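Local coordinates for protein dipeptide Epimerase (Enterococcus faecalis V583, PDB 3JVA) that belongs to the enolase superfamily, in its mandelate racemase/muconate lactonizing enzyme branch, and carries a magnesium ion in a barrel domain beside an N-terminal capping domain, at residues 1-7 with 34-40; 108-112 with 347-351; 68-73 with 87-92; 297-302 with 329-334; 65-69 with 98-102. One frame throughout, in Å; residues are numbered along the deposited sequence.

Four of the five contacts build or anchor the N-terminal domain, while contact 4 packs a barrel helix against a late segment of the chain. Contacts 2, 4 and 5 are buried, 1 and 3 only partly. Contact 1 joins two antiparallel strands by backbone bonds, with polar and charged residues on one face and aliphatic ones on the other. Contacts 3 and 5, centred about 7 Å apart, share Phe69 of helix 59-73, are almost purely apolar and both reach a second subunit. Contact 2 ties helix 96-114, also used by contact 5, to a loop near the C-terminus through a close glycine pair and one carboxylate. Contact 4 mixes threonine hydroxyls, a water and aliphatic packing.

Contact 1 of 5, residues 1-7 with 34-40; sequences MKIKQVH and VEIETEE
Glu37 O takes two backbone donors, Lys4 N at 2.7 Å and Gln5 N at 3.2 Å, and this doubling marks a classic beta bulge between antiparallel strands. Beyond it Gln5 and Glu37, then His7 and Glu35, form hydrogen-bonded pairs, each through two backbone bonds. On the far side of the bulge Glu39 N gives a 2.8 Å bond to Lys2 O. One water there joins Lys2 N to Glu40 N and OE2, while Glu40 OE1 makes a salt bridge with Lys113; a second water links Ile3 O with Glu39 OE2.

Glu37 and His7 share one face: Glu37, its chain extended with CG anti to the backbone N (chi1 165°), brings OE1 to the ring edge, 3.4 Å from His7 CE1. At the strand ends Lys4 runs across Glu39 at about a right angle, its CG 3.1 Å from Glu39 OE2 and its ammonium farther off. On the other face Val6 CG1 meets Val34 CG1 at 3.6 Å, and Ile36 CG2 sits 3.8 Å from Ile3 CG1, packed against helices 59-73 and 96-114. Backbone bonds therefore fix the pairing, while nearby charged groups without salt bridges across the strands probably add only diffuse attraction.

Contact 2 of 5, residues 108-112 with 347-351; sequences DLMGQ and AAGLG
Gly111, on helix 96-114, and Gly349, in a type II' turn running from Ala348 to Gly351, bring their CA atoms within 3.9 Å. With no side chain on either, the two backbones meet directly. Gly349 also has a positive phi, as the first inner position of this turn requires, and the turn is closed by Gly351 N bonding to Ala348 O.

Next to the glycines, Asp108 reaches across with OD1 to accept the backbone N-H of Leu350 at 2.8 Å. The bond is nearly straight (170°), but the donor comes from above the carboxylate plane, 45° out of it. With chi1 at -173°, CG opposite the backbone N, the carboxylate of Asp108 is carried to the turn and alongside Leu350, the two side chains crossing at a slant with Leu350 CG 3.7 Å from Asp108 CG. Ala348 CB rests on the helix backbone, 3.7 Å from Gly111 O.

Asp108 has further partners: OD1 receives a weak bond from Gln112 NE2, and OD2 is bonded by Tyr45 N. Gln112 NE2 also donates to Val43 O. One buried carboxylate thus gathers N-H groups from helix, turn and strand 43-48, neutral donors that would probably help stabilise its negative charge.

Contact 3 of 5, residues 68-73 with 87-92; sequences LFGQAI and VMDKIS
Met88 lies over one face of the Phe69 ring, with CG 3.6 Å above the plane and over its centre. This CH-pi contact is joined by a Met-aromatic one: SD is 4.0 Å from the ring centroid, shifted toward the CD2 and CE2 side, with 3.5 Å to Phe69 CD2. The two side chains cross at about a right angle. With CG of Met88 anti to the carbonyl carbon (chi1 -66°) and the chain extended at chi2, CG and SD pass over the ring in turn.

The edge of the same ring is taken by Ile91 and Ser92. Ile91 CB lies in the ring plane, its CG2 is 3.8 Å from Phe69 CE1, and Ser92 CB is 4.0 Å from Phe69 CZ. Ile91 runs past the phenyl group in the opposite direction and reaches beyond it with CD1, which packs 3.5 Å from Ala72 CB. That methyl is also met by Val87 CG1 at 3.7 Å, so Ala72 faces two branched residues one helical turn apart.

The spacing of residues along each helix puts Phe69 and Ala72 on one side of helix 59-73, and Val87, Met88 and Ile91 on one side of helix 81-91. Just past the latter, Ser92 OG bonds to Phe94 N. These two helices, successive in the chain, pack through an aromatic-methionine core in the helical part of the N-terminal capping domain, their short segments at 131° with axes 9.9 Å apart. Helix 96-114 packs against Phe69, Ile73 and Met88, strand 3-21 lies against Ile73, and Ile52 of the second subunit packs on Leu68 and Ile91.

Contact 4 of 5, residues 297-302 with 329-334; sequences TTIGIT and PVTGGV
Thr302 OG1 is used twice: it donates to Thr298 O, 2.7 Å away, and accepts the backbone N-H of Val334 at 3.0 Å in a nearly straight bond (169°). Thr298 O is itself gripped twice, because Thr302 N bonds to it as well, from the opposite face of the carbonyl plane. The hydroxyl bends back to the preceding turn of helix 298-310 because OG1 is anti to its carbonyl carbon (chi1 -58°).

A second polar bridge runs through a water that is 2.6 Å from Thr298 OG1 and donates to Val334 O. Both backbone polar groups of Val334 are thereby tied to the helix. Gly333, with a positive phi of 72°, passes its CA 3.5 Å from Thr302 OG1.

Apolar contacts fill in around these bonds. Thr298 CG2 lies 3.6 Å from Val330 CG2 as the two side chains slide past each other, and Pro329 brings CD to 3.5 Å from Thr298 OG1. Ile301 CG2 meets Val334 CB at 3.9 Å, their side chains crossing at about a right angle. Thr297 OG1, beside the Pro329 ring, is hydrogen-bonded to Glu47 OE2, and Gly300 N to Glu47 OE1, so strand 43-48 grips the start of this helix. The site is a helix of the barrel domain held against the 329-334 segment, whose short strand 331-332 pairs with the C-terminal strand 352-353, in the two-domain fold of the enolase superfamily.

Contact 5 of 5, residues 65-69 with 98-102; sequences TIELF and AKAAI
Helices 59-73 and 96-114 pack with the axes of segments 65-69 and 98-102 running at 48° and coming within 9.3 Å, and Ile66 and Ala98 bring their CA atoms to 5.2 Å. The helices come close where Ala98 presents only a methyl. Its CB touches three residues of the other helix: Thr65 CG2 at 3.5 Å, Ile66 CG1 at 3.7 Å and Phe69 CE2 at 3.7 Å. One turn along, Ala101 CB receives Ile66 CD1 at 3.6 Å; CG1 of Ile66 is anti to its carbonyl carbon (chi1 -68°) and the chain then extends, which lets one side chain touch both alanines.

Phe69 is contacted here by its own helix as well as by its partner. Thr65 CG2 sits over one face of the ring, toward the rim, while the backbone of Ala98 and Lys99 lies at its edge. Lys99 CG approaches Phe69 CE2 obliquely to 3.5 Å, and the extended aliphatic chain continues past CZ. Ile102 CG1 packs against Phe69 CB at 3.9 Å.

The polar ends turn elsewhere: Lys99 NZ forms a salt bridge with Asp89 and a bond to Ser92 O, and Thr65 OG1 bonds to Gly61 O within its helix. Strands 3-21 and 29-38 lie against Ile66, while Thr58 of the second subunit packs on Thr65. Helices laid on an antiparallel sheet in this way are characteristic of the alpha+beta N-terminal capping domain of enolase-superfamily proteins.

Contact 1 of 5, residues 1-7 with 34-40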
# COMPACT_ATOMS: atom_id res chain seq x y z
N MET B 1 18.20 45.57 17.44
CA MET B 1 17.17 45.64 18.51
C MET B 1 17.40 44.47 19.47
O MET B 1 17.73 43.37 19.04
CB MET B 1 15.77 45.59 17.89
CG MET B 1 14.62 45.78 18.87
SD MET B 1 13.04 46.11 18.02
CE MET B 1 13.01 44.73 16.92
N LYS B 2 17.22 44.72 20.76
CA LYS B 2 17.44 43.68 21.76
C LYS B 2 16.42 43.75 22.89
O LYS B 2 16.09 44.83 23.38
CB LYS B 2 18.86 43.82 22.33
CG LYS B 2 19.16 42.90 23.50
CD LYS B 2 20.58 43.13 24.05
CE LYS B 2 21.64 42.51 23.15
NZ LYS B 2 21.65 43.09 21.78
N ILE B 3 15.94 42.58 23.30
CA ILE B 3 14.96 42.49 24.38
C ILE B 3 15.61 42.85 25.72
O ILE B 3 16.61 42.26 26.11
CB ILE B 3 14.36 41.07 24.47
CG1 ILE B 3 13.53 40.78 23.22
CG2 ILE B 3 13.51 40.94 25.74
CD1 ILE B 3 12.96 39.37 23.17
N LYS B 4 15.02 43.82 26.42
CA LYS B 4 15.55 44.23 27.71
C LYS B 4 14.84 43.50 28.84
O LYS B 4 15.47 43.02 29.78
CB LYS B 4 15.38 45.74 27.91
CG LYS B 4 15.86 46.23 29.27
CD LYS B 4 15.68 47.72 29.44
CE LYS B 4 16.18 48.17 30.80
NZ LYS B 4 16.07 49.64 30.98
N GLN B 5 13.52 43.42 28.74
CA GLN B 5 12.75 42.76 29.78
C GLN B 5 11.42 42.28 29.22
O GLN B 5 10.93 42.80 28.22
CB GLN B 5 12.51 43.72 30.94
CG GLN B 5 11.85 43.11 32.17
CD GLN B 5 12.60 41.90 32.70
OE1 GLN B 5 12.39 40.78 32.26
NE2 GLN B 5 13.51 42.14 33.64
N VAL B 6 10.86 41.28 29.88
CA VAL B 6 9.58 40.71 29.49
C VAL B 6 8.66 40.81 30.70
O VAL B 6 8.94 40.23 31.75
CB VAL B 6 9.73 39.22 29.09
CG1 VAL B 6 8.36 38.62 28.79
CG2 VAL B 6 10.65 39.10 27.87
N HIS B 7 7.56 41.54 30.56
CA HIS B 7 6.61 41.73 31.65
C HIS B 7 5.32 40.97 31.35
O HIS B 7 4.86 40.97 30.21
CB HIS B 7 6.28 43.22 31.80
CG HIS B 7 7.49 44.10 31.85
ND1 HIS B 7 7.82 44.96 30.82
CD2 HIS B 7 8.45 44.24 32.79
CE1 HIS B 7 8.94 45.60 31.13
NE2 HIS B 7 9.34 45.18 32.32
N VAL B 34 1.36 39.88 27.75
CA VAL B 34 2.79 40.13 27.85
C VAL B 34 3.19 41.42 27.15
O VAL B 34 2.59 41.82 26.15
CB VAL B 34 3.61 38.97 27.23
CG1 VAL B 34 5.11 39.25 27.38
CG2 VAL B 34 3.25 37.66 27.91
N GLU B 35 4.20 42.07 27.71
CA GLU B 35 4.73 43.28 27.14
C GLU B 35 6.23 43.07 27.08
O GLU B 35 6.88 42.92 28.12
CB GLU B 35 4.39 44.49 28.01
CG GLU B 35 2.90 44.78 28.10
CD GLU B 35 2.59 45.98 28.99
OE1 GLU B 35 3.20 47.05 28.77
OE2 GLU B 35 1.75 45.84 29.90
N ILE B 36 6.78 43.01 25.87
CA ILE B 36 8.21 42.83 25.71
C ILE B 36 8.80 44.20 25.45
O ILE B 36 8.41 44.88 24.50
CB ILE B 36 8.54 41.88 24.54
CG1 ILE B 36 7.96 40.49 24.82
CG2 ILE B 36 10.05 41.80 24.35
CD1 ILE B 36 8.36 39.43 23.80
N GLU B 37 9.73 44.60 26.31
CA GLU B 37 10.38 45.90 26.18
C GLU B 37 11.78 45.73 25.63
O GLU B 37 12.53 44.87 26.09
CB GLU B 37 10.44 46.59 27.55
CG GLU B 37 11.41 47.77 27.61
CD GLU B 37 11.47 48.41 28.99
OE1 GLU B 37 11.43 47.67 30.00
OE2 GLU B 37 11.58 49.65 29.06
N THR B 38 12.13 46.53 24.63
CA THR B 38 13.46 46.46 24.03
C THR B 38 14.34 47.51 24.70
O THR B 38 13.83 48.42 25.35
CB THR B 38 13.42 46.74 22.52
OG1 THR B 38 12.89 48.05 22.29
CG2 THR B 38 12.54 45.71 21.82
N GLU B 39 15.65 47.36 24.54
CA GLU B 39 16.59 48.31 25.14
C GLU B 39 16.33 49.73 24.66
O GLU B 39 16.49 50.69 25.42
CB GLU B 39 18.03 47.91 24.80
CG GLU B 39 18.54 46.64 25.49
CD GLU B 39 18.66 46.79 26.99
OE1 GLU B 39 18.90 47.93 27.47
OE2 GLU B 39 18.54 45.77 27.71
N GLU B 40 15.94 49.86 23.39
CA GLU B 40 15.68 51.17 22.80
C GLU B 40 14.37 51.81 23.25
O GLU B 40 14.12 52.99 22.97
CB GLU B 40 15.73 51.08 21.27
CG GLU B 40 14.80 50.03 20.66
CD GLU B 40 15.09 49.79 19.19
OE1 GLU B 40 14.77 50.67 18.35
OE2 GLU B 40 15.65 48.73 18.86
O HOH W 1 16.76 47.75 21.26
O HOH W 2 19.14 43.16 26.77

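Contact 2 of 5, residues 108-112 with 347-351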
# COMPACT_ATOMS: atom_id res chain seq x y z
N ASP B 108 4.89 42.04 16.99
CA ASP B 108 4.42 43.41 17.19
C ASP B 108 5.66 44.31 17.17
O ASP B 108 5.67 45.36 16.53
CB ASP B 108 3.68 43.54 18.53
CG ASP B 108 3.04 44.91 18.72
OD1 ASP B 108 2.85 45.63 17.72
OD2 ASP B 108 2.71 45.26 19.87
N LEU B 109 6.72 43.86 17.86
CA LEU B 109 7.98 44.61 17.91
C LEU B 109 8.61 44.72 16.52
O LEU B 109 9.19 45.75 16.18
CB LEU B 109 8.96 43.94 18.89
CG LEU B 109 8.74 44.25 20.38
CD1 LEU B 109 9.64 43.36 21.24
CD2 LEU B 109 9.04 45.73 20.64
N MET B 110 8.51 43.66 15.72
CA MET B 110 9.06 43.70 14.37
C MET B 110 8.37 44.81 13.58
O MET B 110 9.02 45.59 12.88
CB MET B 110 8.85 42.36 13.65
CG MET B 110 9.72 41.23 14.17
SD MET B 110 9.55 39.76 13.14
CE MET B 110 9.39 38.46 14.40
N GLY B 111 7.05 44.88 13.68
CA GLY B 111 6.31 45.91 12.97
C GLY B 111 6.67 47.30 13.45
O GLY B 111 6.84 48.23 12.66
N GLN B 112 6.80 47.45 14.76
CA GLN B 112 7.14 48.74 15.33
C GLN B 112 8.52 49.22 14.89
O GLN B 112 8.69 50.38 14.55
CB GLN B 112 7.04 48.69 16.86
CG GLN B 112 5.59 48.55 17.32
CD GLN B 112 5.44 48.61 18.82
OE1 GLN B 112 5.97 49.51 19.48
NE2 GLN B 112 4.71 47.65 19.38
N ALA B 347 -1.26 51.81 11.50
CA ALA B 347 -0.45 51.89 12.71
C ALA B 347 0.57 50.75 12.66
O ALA B 347 0.26 49.66 12.19
CB ALA B 347 -1.34 51.74 13.94
N ALA B 348 1.79 51.00 13.14
CA ALA B 348 2.83 49.97 13.11
C ALA B 348 2.51 48.79 14.02
O ALA B 348 1.87 48.94 15.07
CB ALA B 348 4.17 50.58 13.50
N GLY B 349 2.95 47.61 13.60
CA GLY B 349 2.71 46.41 14.38
C GLY B 349 1.23 46.10 14.53
O GLY B 349 0.48 46.13 13.55
N LEU B 350 0.80 45.82 15.76
CA LEU B 350 -0.59 45.51 16.04
C LEU B 350 -1.44 46.76 16.23
O LEU B 350 -2.67 46.67 16.28
CB LEU B 350 -0.70 44.66 17.30
CG LEU B 350 0.01 43.30 17.29
CD1 LEU B 350 -0.03 42.70 18.69
CD2 LEU B 350 -0.65 42.38 16.28
N GLY B 351 -0.79 47.92 16.34
CA GLY B 351 -1.52 49.17 16.54
C GLY B 351 -2.15 49.21 17.92
O GLY B 351 -3.14 49.91 18.15

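Contact 3 of 5, residues 68-73 with 87-92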
# COMPACT_ATOMS: atom_id res chain seq x y z
N LEU B 68 9.26 31.97 32.47
CA LEU B 68 10.46 31.20 32.16
C LEU B 68 10.99 31.62 30.79
O LEU B 68 12.19 31.87 30.64
CB LEU B 68 10.15 29.70 32.17
CG LEU B 68 9.85 29.05 33.53
CD1 LEU B 68 9.45 27.59 33.33
CD2 LEU B 68 11.09 29.15 34.42
N PHE B 69 10.10 31.71 29.80
CA PHE B 69 10.49 32.12 28.45
C PHE B 69 11.10 33.53 28.47
O PHE B 69 12.13 33.79 27.84
CB PHE B 69 9.28 32.17 27.51
CG PHE B 69 8.68 30.83 27.18
CD1 PHE B 69 9.39 29.64 27.37
CD2 PHE B 69 7.42 30.76 26.60
CE1 PHE B 69 8.85 28.41 26.97
CE2 PHE B 69 6.87 29.54 26.20
CZ PHE B 69 7.59 28.36 26.38
N GLY B 70 10.43 34.44 29.17
CA GLY B 70 10.87 35.82 29.25
C GLY B 70 12.31 36.01 29.70
O GLY B 70 13.07 36.76 29.09
N GLN B 71 12.69 35.32 30.77
CA GLN B 71 14.05 35.45 31.28
C GLN B 71 15.08 34.79 30.37
O GLN B 71 16.25 35.17 30.37
CB GLN B 71 14.13 34.87 32.69
CG GLN B 71 13.31 35.66 33.70
CD GLN B 71 13.61 37.15 33.63
OE1 GLN B 71 14.71 37.59 33.97
NE2 GLN B 71 12.63 37.93 33.19
N ALA B 72 14.64 33.82 29.57
CA ALA B 72 15.54 33.12 28.67
C ALA B 72 15.78 33.86 27.37
O ALA B 72 16.76 33.61 26.68
CB ALA B 72 15.00 31.72 28.38
N ILE B 73 14.88 34.78 27.01
CA ILE B 73 15.07 35.52 25.76
C ILE B 73 15.64 36.93 25.92
O ILE B 73 15.82 37.63 24.93
CB ILE B 73 13.75 35.59 24.93
CG1 ILE B 73 12.68 36.37 25.69
CG2 ILE B 73 13.26 34.18 24.61
CD1 ILE B 73 11.37 36.52 24.90
N VAL B 87 14.49 28.57 21.56
CA VAL B 87 14.63 28.68 23.02
C VAL B 87 13.38 28.21 23.75
O VAL B 87 13.46 27.43 24.71
CB VAL B 87 14.93 30.14 23.42
CG1 VAL B 87 15.01 30.27 24.94
CG2 VAL B 87 16.24 30.59 22.79
N MET B 88 12.21 28.67 23.31
CA MET B 88 10.97 28.26 23.95
C MET B 88 10.75 26.75 23.84
O MET B 88 10.29 26.11 24.79
CB MET B 88 9.78 29.01 23.35
CG MET B 88 9.81 30.51 23.64
SD MET B 88 8.25 31.32 23.20
CE MET B 88 8.29 31.21 21.42
N ASP B 89 11.07 26.19 22.68
CA ASP B 89 10.90 24.75 22.47
C ASP B 89 11.85 23.92 23.32
O ASP B 89 11.52 22.81 23.71
CB ASP B 89 11.08 24.40 20.99
CG ASP B 89 9.93 24.88 20.12
OD1 ASP B 89 8.87 25.26 20.67
OD2 ASP B 89 10.09 24.87 18.88
N LYS B 90 13.04 24.45 23.59
CA LYS B 90 14.01 23.74 24.43
C LYS B 90 13.52 23.72 25.87
O LYS B 90 13.75 22.77 26.61
CB LYS B 90 15.38 24.41 24.39
CG LYS B 90 16.24 24.09 23.18
CD LYS B 90 17.62 24.71 23.34
CE LYS B 90 18.51 24.45 22.13
NZ LYS B 90 18.78 23.00 21.90
N ILE B 91 12.85 24.80 26.26
CA ILE B 91 12.33 24.94 27.61
C ILE B 91 11.07 24.12 27.86
O ILE B 91 10.98 23.40 28.85
CB ILE B 91 12.04 26.43 27.92
CG1 ILE B 91 13.36 27.22 27.99
CG2 ILE B 91 11.26 26.57 29.22
CD1 ILE B 91 13.19 28.71 28.17
N SER B 92 10.11 24.23 26.96
CA SER B 92 8.84 23.51 27.10
C SER B 92 8.47 22.68 25.89
O SER B 92 8.49 23.16 24.76
CB SER B 92 7.71 24.51 27.37
OG SER B 92 6.45 23.85 27.36

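Contact 4 of 5, residues 297-302 with 329-334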
# COMPACT_ATOMS: atom_id res chain seq x y z
N THR B 297 -8.52 37.82 23.89
CA THR B 297 -9.13 39.11 23.69
C THR B 297 -8.51 39.94 22.57
O THR B 297 -8.05 39.39 21.57
CB THR B 297 -9.11 39.90 25.02
OG1 THR B 297 -7.75 40.06 25.47
CG2 THR B 297 -9.87 39.13 26.10
N THR B 298 -8.50 41.25 22.75
CA THR B 298 -8.00 42.17 21.74
C THR B 298 -6.66 41.83 21.09
O THR B 298 -6.54 41.82 19.86
CB THR B 298 -7.93 43.60 22.30
OG1 THR B 298 -9.21 43.93 22.87
CG2 THR B 298 -7.59 44.59 21.20
N ILE B 299 -5.63 41.57 21.89
CA ILE B 299 -4.32 41.27 21.33
C ILE B 299 -4.32 40.00 20.47
O ILE B 299 -3.85 40.02 19.33
CB ILE B 299 -3.27 41.13 22.44
CG1 ILE B 299 -3.17 42.44 23.22
CG2 ILE B 299 -1.92 40.76 21.83
CD1 ILE B 299 -2.34 42.35 24.49
N GLY B 300 -4.86 38.91 21.01
CA GLY B 300 -4.90 37.68 20.25
C GLY B 300 -5.69 37.83 18.95
O GLY B 300 -5.27 37.34 17.90
N ILE B 301 -6.82 38.51 19.03
CA ILE B 301 -7.66 38.70 17.86
C ILE B 301 -6.96 39.55 16.81
O ILE B 301 -7.01 39.24 15.61
CB ILE B 301 -9.00 39.38 18.23
CG1 ILE B 301 -9.88 38.40 19.00
CG2 ILE B 301 -9.69 39.88 16.97
CD1 ILE B 301 -10.31 37.16 18.19
N THR B 302 -6.30 40.61 17.25
CA THR B 302 -5.62 41.50 16.32
C THR B 302 -4.48 40.80 15.59
O THR B 302 -4.32 40.94 14.38
CB THR B 302 -5.10 42.75 17.07
OG1 THR B 302 -6.21 43.40 17.69
CG2 THR B 302 -4.44 43.73 16.10
N PRO B 329 -9.32 45.40 27.17
CA PRO B 329 -8.16 45.30 28.06
C PRO B 329 -7.00 46.20 27.63
O PRO B 329 -6.10 46.48 28.41
CB PRO B 329 -7.80 43.82 27.99
CG PRO B 329 -8.17 43.46 26.56
CD PRO B 329 -9.50 44.18 26.37
N VAL B 330 -7.05 46.66 26.38
CA VAL B 330 -6.01 47.52 25.82
C VAL B 330 -6.61 48.57 24.89
O VAL B 330 -7.82 48.58 24.65
CB VAL B 330 -4.98 46.71 25.01
CG1 VAL B 330 -4.37 45.62 25.87
CG2 VAL B 330 -5.67 46.10 23.78
N THR B 331 -5.75 49.44 24.37
CA THR B 331 -6.18 50.49 23.44
C THR B 331 -5.75 50.09 22.03
O THR B 331 -4.68 49.51 21.85
CB THR B 331 -5.52 51.85 23.79
OG1 THR B 331 -5.90 52.25 25.11
CG2 THR B 331 -5.93 52.92 22.80
N GLY B 332 -6.59 50.38 21.04
CA GLY B 332 -6.25 50.05 19.67
C GLY B 332 -6.56 48.63 19.25
O GLY B 332 -7.21 47.88 19.99
N GLY B 333 -6.11 48.25 18.06
CA GLY B 333 -6.36 46.92 17.55
C GLY B 333 -7.81 46.75 17.16
O GLY B 333 -8.54 47.74 17.01
N VAL B 334 -8.24 45.51 16.98
CA VAL B 334 -9.62 45.21 16.60
C VAL B 334 -10.55 45.70 17.71
O VAL B 334 -10.41 45.30 18.87
CB VAL B 334 -9.79 43.69 16.37
CG1 VAL B 334 -11.26 43.34 16.18
CG2 VAL B 334 -8.98 43.28 15.15
O HOH W 3 -10.70 45.68 21.57

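Contact 5 of 5, residues 65-69 with 98-102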
# COMPACT_ATOMS: atom_id res chain seq x y z
N THR B 65 4.99 29.62 32.63
CA THR B 65 5.81 29.34 31.46
C THR B 65 6.29 30.63 30.79
O THR B 65 7.45 30.73 30.41
CB THR B 65 5.05 28.48 30.43
OG1 THR B 65 4.65 27.25 31.05
CG2 THR B 65 5.94 28.17 29.23
N ILE B 66 5.41 31.62 30.67
CA ILE B 66 5.81 32.87 30.04
C ILE B 66 6.97 33.50 30.80
O ILE B 66 7.90 34.04 30.20
CB ILE B 66 4.63 33.87 29.97
CG1 ILE B 66 3.58 33.35 28.99
CG2 ILE B 66 5.14 35.25 29.54
CD1 ILE B 66 2.34 34.21 28.90
N GLU B 67 6.93 33.43 32.13
CA GLU B 67 8.00 33.99 32.96
C GLU B 67 9.32 33.29 32.66
O GLU B 67 10.38 33.93 32.59
CB GLU B 67 7.65 33.83 34.44
CG GLU B 67 6.42 34.60 34.88
CD GLU B 67 6.72 36.04 35.25
OE1 GLU B 67 7.37 36.75 34.44
OE2 GLU B 67 6.31 36.47 36.35
N LEU B 68 9.26 31.97 32.47
CA LEU B 68 10.46 31.20 32.16
C LEU B 68 10.99 31.62 30.79
O LEU B 68 12.19 31.87 30.64
CB LEU B 68 10.15 29.70 32.17
CG LEU B 68 9.85 29.05 33.53
CD1 LEU B 68 9.45 27.59 33.33
CD2 LEU B 68 11.09 29.15 34.42
N PHE B 69 10.10 31.71 29.80
CA PHE B 69 10.49 32.12 28.45
C PHE B 69 11.10 33.53 28.47
O PHE B 69 12.13 33.79 27.84
CB PHE B 69 9.28 32.17 27.51
CG PHE B 69 8.68 30.83 27.18
CD1 PHE B 69 9.39 29.64 27.37
CD2 PHE B 69 7.42 30.76 26.60
CE1 PHE B 69 8.85 28.41 26.97
CE2 PHE B 69 6.87 29.54 26.20
CZ PHE B 69 7.59 28.36 26.38
N ALA B 98 1.48 30.00 26.01
CA ALA B 98 2.65 30.77 26.43
C ALA B 98 3.54 31.14 25.24
O ALA B 98 4.03 32.27 25.15
CB ALA B 98 3.46 29.99 27.47
N LYS B 99 3.76 30.20 24.33
CA LYS B 99 4.59 30.48 23.16
C LYS B 99 3.95 31.53 22.26
O LYS B 99 4.64 32.38 21.70
CB LYS B 99 4.86 29.19 22.38
CG LYS B 99 5.67 28.19 23.21
CD LYS B 99 5.99 26.90 22.46
CE LYS B 99 6.75 25.94 23.37
NZ LYS B 99 7.06 24.63 22.73
N ALA B 100 2.64 31.48 22.12
CA ALA B 100 1.94 32.46 21.29
C ALA B 100 2.09 33.86 21.88
O ALA B 100 2.27 34.84 21.16
CB ALA B 100 0.46 32.10 21.17
N ALA B 101 2.01 33.96 23.21
CA ALA B 101 2.12 35.25 23.87
C ALA B 101 3.46 35.92 23.54
O ALA B 101 3.52 37.09 23.18
CB ALA B 101 1.96 35.08 25.38
N ILE B 102 4.55 35.15 23.65
CA ILE B 102 5.87 35.68 23.34
C ILE B 102 6.01 35.98 21.85
O ILE B 102 6.50 37.04 21.46
CB ILE B 102 6.98 34.67 23.71
CG1 ILE B 102 7.05 34.48 25.23
CG2 ILE B 102 8.32 35.14 23.14
CD1 ILE B 102 7.45 35.74 26.00